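Side-chain contacts in sensor protein kinase HptS (Staphylococcus aureus, PDB 6LKI), which is a sensor histidine kinase that probably detects an extracellular signal and passes it on by phosphorylation to a partner response regulator: residues Q32-D35 with H40-T43; L60-S65 with Q69-N74. All coordinates share one frame; numbering follows the deposited sequence.

Contact 1 (Q32-D35 with H40-T43)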
loop_
_atom_site.group_PDB
_atom_site.type_symbol
_atom_site.label_atom_id
_atom_site.label_comp_id
_atom_site.label_asym_id
_atom_site.label_seq_id
_atom_site.Cartn_x
_atom_site.Cartn_y
_atom_site.Cartn_z
ATOM N N GLN B 32 -19.389 4.786 13.956
ATOM C CA GLN B 32 -19.045 3.789 14.963
ATOM C C GLN B 32 -20.150 2.761 15.172
ATOM O O GLN B 32 -19.895 1.719 15.786
ATOM C CB GLN B 32 -18.715 4.478 16.289
ATOM C CG GLN B 32 -17.539 5.437 16.206
ATOM C CD GLN B 32 -17.199 6.065 17.542
ATOM O OE1 GLN B 32 -16.937 5.366 18.521
ATOM N NE2 GLN B 32 -17.201 7.392 17.590
ATOM N N GLU B 33 -21.359 3.026 14.680
ATOM C CA GLU B 33 -22.468 2.086 14.753
ATOM C C GLU B 33 -22.619 1.246 13.492
ATOM O O GLU B 33 -23.466 0.348 13.461
ATOM C CB GLU B 33 -23.776 2.839 15.022
ATOM C CG GLU B 33 -23.868 3.467 16.402
ATOM C CD GLU B 33 -23.898 2.433 17.508
ATOM O OE1 GLU B 33 -23.111 2.563 18.471
ATOM O OE2 GLU B 33 -24.709 1.488 17.415
ATOM N N LEU B 34 -21.826 1.510 12.459
ATOM C CA LEU B 34 -21.991 0.872 11.159
ATOM C C LEU B 34 -20.931 -0.207 10.974
ATOM O O LEU B 34 -19.730 0.081 11.021
ATOM C CB LEU B 34 -21.915 1.906 10.036
ATOM C CG LEU B 34 -23.061 2.921 10.011
ATOM C CD1 LEU B 34 -22.825 3.988 8.953
ATOM C CD2 LEU B 34 -24.390 2.220 9.784
ATOM N N ASP B 35 -21.382 -1.442 10.760
ATOM C CA ASP B 35 -20.510 -2.584 10.509
ATOM C C ASP B 35 -20.416 -2.779 8.999
ATOM O O ASP B 35 -21.375 -3.228 8.364
ATOM C CB ASP B 35 -21.057 -3.832 11.205
ATOM C CG ASP B 35 -20.168 -5.057 11.024
ATOM O OD1 ASP B 35 -19.196 -5.008 10.242
ATOM O OD2 ASP B 35 -20.451 -6.083 11.676
ATOM N N HIS B 40 -26.322 -4.030 4.849
ATOM C CA HIS B 40 -27.213 -2.914 5.159
ATOM C C HIS B 40 -26.422 -1.676 5.560
ATOM O O HIS B 40 -26.748 -0.560 5.137
ATOM C CB HIS B 40 -28.188 -3.298 6.273
ATOM C CG HIS B 40 -29.185 -4.339 5.877
ATOM N ND1 HIS B 40 -30.439 -4.026 5.398
ATOM C CD2 HIS B 40 -29.117 -5.691 5.897
ATOM C CE1 HIS B 40 -31.099 -5.140 5.136
ATOM N NE2 HIS B 40 -30.319 -6.165 5.429
ATOM N N ASP B 41 -25.381 -1.854 6.378
ATOM C CA ASP B 41 -24.585 -0.715 6.823
ATOM C C ASP B 41 -23.697 -0.181 5.707
ATOM O O ASP B 41 -23.392 1.017 5.681
ATOM C CB ASP B 41 -23.743 -1.105 8.036
ATOM C CG ASP B 41 -24.589 -1.433 9.251
ATOM O OD1 ASP B 41 -25.833 -1.377 9.142
ATOM O OD2 ASP B 41 -24.014 -1.747 10.313
ATOM N N VAL B 42 -23.267 -1.047 4.788
ATOM C CA VAL B 42 -22.523 -0.584 3.620
ATOM C C VAL B 42 -23.401 0.319 2.764
ATOM O O VAL B 42 -22.978 1.393 2.321
ATOM C CB VAL B 42 -21.991 -1.781 2.813
ATOM C CG1 VAL B 42 -21.406 -1.314 1.488
ATOM C CG2 VAL B 42 -20.954 -2.544 3.619
ATOM N N THR B 43 -24.643 -0.108 2.519
ATOM C CA THR B 43 -25.580 0.719 1.767
ATOM C C THR B 43 -25.820 2.052 2.466
ATOM O O THR B 43 -25.862 3.103 1.817
ATOM C CB THR B 43 -26.900 -0.029 1.570
ATOM O OG1 THR B 43 -26.667 -1.222 0.811
ATOM C CG2 THR B 43 -27.910 0.844 0.837
#

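Contact 2 (L60-S65 with Q69-N74)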
loop_
_atom_site.group_PDB
_atom_site.type_symbol
_atom_site.label_atom_id
_atom_site.label_comp_id
_atom_site.label_asym_id
_atom_site.label_seq_id
_atom_site.Cartn_x
_atom_site.Cartn_y
_atom_site.Cartn_z
ATOM N N LEU B 60 -16.146 15.013 -7.376
ATOM C CA LEU B 60 -15.364 14.380 -6.327
ATOM C C LEU B 60 -15.528 12.870 -6.386
ATOM O O LEU B 60 -16.608 12.364 -6.711
ATOM C CB LEU B 60 -15.780 14.896 -4.943
ATOM C CG LEU B 60 -15.699 16.411 -4.746
ATOM C CD1 LEU B 60 -16.242 16.803 -3.383
ATOM C CD2 LEU B 60 -14.267 16.890 -4.918
ATOM N N TYR B 61 -14.448 12.159 -6.078
ATOM C CA TYR B 61 -14.455 10.707 -5.963
ATOM C C TYR B 61 -13.950 10.329 -4.582
ATOM O O TYR B 61 -12.928 10.855 -4.126
ATOM C CB TYR B 61 -13.592 10.059 -7.050
ATOM C CG TYR B 61 -14.158 10.248 -8.434
ATOM C CD1 TYR B 61 -15.228 9.483 -8.874
ATOM C CD2 TYR B 61 -13.642 11.211 -9.292
ATOM C CE1 TYR B 61 -15.762 9.663 -10.134
ATOM C CE2 TYR B 61 -14.168 11.397 -10.555
ATOM C CZ TYR B 61 -15.227 10.619 -10.971
ATOM O OH TYR B 61 -15.758 10.798 -12.226
ATOM N N TYR B 62 -14.667 9.434 -3.913
ATOM C CA TYR B 62 -14.243 8.944 -2.613
ATOM C C TYR B 62 -13.665 7.540 -2.738
ATOM O O TYR B 62 -14.080 6.747 -3.588
ATOM C CB TYR B 62 -15.399 8.948 -1.606
ATOM C CG TYR B 62 -16.621 8.147 -2.018
ATOM C CD1 TYR B 62 -16.669 6.768 -1.844
ATOM C CD2 TYR B 62 -17.735 8.777 -2.554
ATOM C CE1 TYR B 62 -17.788 6.037 -2.214
ATOM C CE2 TYR B 62 -18.858 8.057 -2.921
ATOM C CZ TYR B 62 -18.879 6.689 -2.750
ATOM O OH TYR B 62 -19.995 5.972 -3.119
ATOM N N GLU B 63 -12.686 7.253 -1.887
ATOM C CA GLU B 63 -12.136 5.911 -1.721
ATOM C C GLU B 63 -12.181 5.591 -0.233
ATOM O O GLU B 63 -11.491 6.235 0.564
ATOM C CB GLU B 63 -10.709 5.816 -2.266
ATOM C CG GLU B 63 -10.617 5.851 -3.786
ATOM C CD GLU B 63 -9.234 5.487 -4.300
ATOM O OE1 GLU B 63 -8.303 5.371 -3.477
ATOM O OE2 GLU B 63 -9.079 5.316 -5.528
ATOM N N LEU B 64 -13.013 4.625 0.143
ATOM C CA LEU B 64 -13.129 4.167 1.523
ATOM C C LEU B 64 -12.440 2.812 1.609
ATOM O O LEU B 64 -12.961 1.811 1.102
ATOM C CB LEU B 64 -14.593 4.079 1.953
ATOM C CG LEU B 64 -14.860 3.818 3.436
ATOM C CD1 LEU B 64 -14.251 4.913 4.301
ATOM C CD2 LEU B 64 -16.356 3.692 3.693
ATOM N N SER B 65 -11.271 2.781 2.242
ATOM C CA SER B 65 -10.398 1.614 2.223
ATOM C C SER B 65 -10.318 0.990 3.608
ATOM O O SER B 65 -10.050 1.684 4.595
ATOM C CB SER B 65 -8.999 1.991 1.735
ATOM O OG SER B 65 -9.055 2.597 0.455
ATOM N N GLN B 69 -11.047 -4.518 1.722
ATOM C CA GLN B 69 -12.315 -3.919 1.328
ATOM C C GLN B 69 -12.054 -2.564 0.685
ATOM O O GLN B 69 -11.249 -1.777 1.188
ATOM C CB GLN B 69 -13.253 -3.766 2.530
ATOM C CG GLN B 69 -14.709 -3.533 2.166
ATOM C CD GLN B 69 -15.636 -3.711 3.353
ATOM O OE1 GLN B 69 -15.186 -3.881 4.487
ATOM N NE2 GLN B 69 -16.939 -3.679 3.098
ATOM N N PHE B 70 -12.747 -2.298 -0.421
ATOM C CA PHE B 70 -12.540 -1.083 -1.205
ATOM C C PHE B 70 -13.889 -0.578 -1.694
ATOM O O PHE B 70 -14.554 -1.254 -2.484
ATOM C CB PHE B 70 -11.597 -1.356 -2.384
ATOM C CG PHE B 70 -11.211 -0.127 -3.159
ATOM C CD1 PHE B 70 -10.451 0.871 -2.573
ATOM C CD2 PHE B 70 -11.599 0.022 -4.481
ATOM C CE1 PHE B 70 -10.092 2.000 -3.289
ATOM C CE2 PHE B 70 -11.243 1.147 -5.202
ATOM C CZ PHE B 70 -10.489 2.136 -4.605
ATOM N N ILE B 71 -14.287 0.605 -1.230
ATOM C CA ILE B 71 -15.579 1.204 -1.553
ATOM C C ILE B 71 -15.321 2.539 -2.237
ATOM O O ILE B 71 -14.632 3.404 -1.680
ATOM C CB ILE B 71 -16.449 1.388 -0.297
ATOM C CG1 ILE B 71 -16.885 0.029 0.253
ATOM C CG2 ILE B 71 -17.657 2.270 -0.597
ATOM C CD1 ILE B 71 -17.471 0.094 1.649
ATOM N N THR B 72 -15.874 2.712 -3.437
ATOM C CA THR B 72 -15.589 3.903 -4.224
ATOM C C THR B 72 -16.751 4.191 -5.165
ATOM O O THR B 72 -17.527 3.300 -5.519
ATOM C CB THR B 72 -14.285 3.743 -5.021
ATOM O OG1 THR B 72 -13.950 4.981 -5.660
ATOM C CG2 THR B 72 -14.429 2.653 -6.078
ATOM N N ASN B 73 -16.868 5.460 -5.559
ATOM C CA ASN B 73 -17.750 5.862 -6.646
ATOM C C ASN B 73 -16.983 6.115 -7.937
ATOM O O ASN B 73 -17.550 6.656 -8.892
ATOM C CB ASN B 73 -18.551 7.108 -6.260
ATOM C CG ASN B 73 -17.684 8.341 -6.136
ATOM O OD1 ASN B 73 -16.543 8.263 -5.689
ATOM N ND2 ASN B 73 -18.223 9.490 -6.531
ATOM N N ASN B 74 -15.703 5.746 -7.978
ATOM C CA ASN B 74 -14.888 5.846 -9.188
ATOM C C ASN B 74 -15.113 4.592 -10.036
ATOM O O ASN B 74 -14.230 3.756 -10.236
ATOM C CB ASN B 74 -13.422 6.037 -8.815
ATOM C CG ASN B 74 -12.525 6.243 -10.020
ATOM O OD1 ASN B 74 -12.995 6.514 -11.124
ATOM N ND2 ASN B 74 -11.218 6.120 -9.808
HETATM O O HOH W 1 -19.804 3.267 -3.758
HETATM O O HOH W 2 -11.029 4.735 -7.050
#

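Contact 1 (Q32-D35 with H40-T43)
D41 reaches from the first turn of helix 39-55 back to D35 in the loop that follows helix 2-31, so this connection between two helices is a worked example of a side chain pinning the backbone that leads into its own helix. The polar part is a single hydrogen bond: the backbone N of D35 donates to D41 OD2 at 2.7 Å, nearly straight at 163°. OD2 receives it with the anti lone pair, the one facing away from its sister oxygen. Having CG beside the backbone N of D41 (chi1 -65°) brings the carboxylate to the loop.

The D35 carboxylate turns elsewhere, toward T37, whose OG1 is hydrogen-bonded to D35 OD1. The two acidic groups therefore stay apart, D35 OD2 lying 5.8 Å from D41 OD2, which probably eases their mutual repulsion.

Packing completes the corner. The L34 side chain crosses that of D41 obliquely, and its CD2 methyl rests 3.7 Å from D41 CG, while the backbone of L34 is hydrogen-bonded to K94 in the loop between strands 84-92 and 97-106. On the other flank of the acidic group's stem, D41 CB sits 3.2 Å from D35 O.

Contact 2 (L60-S65 with Q69-N74)
L60 and N73 meet at the open end of a beta hairpin, where strand 59-66 pairs antiparallel with the edge strand 69-72 of a four-stranded sheet. The case illustrates how side chains can take up backbone groups of a neighbouring strand. L60 O accepts a weak bond from N73 ND2, while the Y61 side chain crosses that of N73 at about a right angle, its ring edge at CD1 3.7 Å from N73 OD1.

At Y62 the grip is double. Its backbone N donates to N73 OD1 at 2.8 Å, and its ring stacks on the N73 amide, the two planes only 2° apart, with OD1 3.4 Å above the ring plane and offset toward the rim. Placing CG between the backbone N and carbonyl carbon (chi1 57°) carries the ring over to N73; L49, L50 and I53 of helix 39-55 also pack on it. Y62 O receives T72 OG1 at 2.7 Å. That hydroxyl in turn accepts the backbone N of N74, closing an ST turn, and a water that also links E63 OE2 with N74 ND2, which also donates to L78 O.

E63 runs out along the face shared with F70, where its CD meets the edge of the phenyl ring, 3.6 Å from CZ. L64 supplies the regular bonding: its N reaches I71 O at 2.7 Å, almost linear at 177°, and its O takes I71 N in return. On the side facing L36, L64 CB packs against I71 CB.

S65 ends the walk as the non-hydrogen-bonded partner of F70. Its hydroxyl approaches in the plane of that ring, with OG 3.8 Å from CD1.

From the N terminus, the long helix 2-31 runs into the loop that contact 1 closes onto the start of helix 39-55. Further on, contact 2 closes the short turn between strands 59-66 and 69-72. The two loops are in series, neither nested nor crossed, and the centres of the two contacts lie about 15 Å apart. Helix 39-55 joins them along the chain and also in space: V42 CG1 packs 4.2 Å from I71 CD1, bringing helix and sheet together. Contact 1 fixes the corner between two helices, contact 2 the edge of the four-stranded sheet. That sheet and the second one, with its matching strand order, behind a long N-terminal helix are consistent with a tandem Cache-type sensor domain.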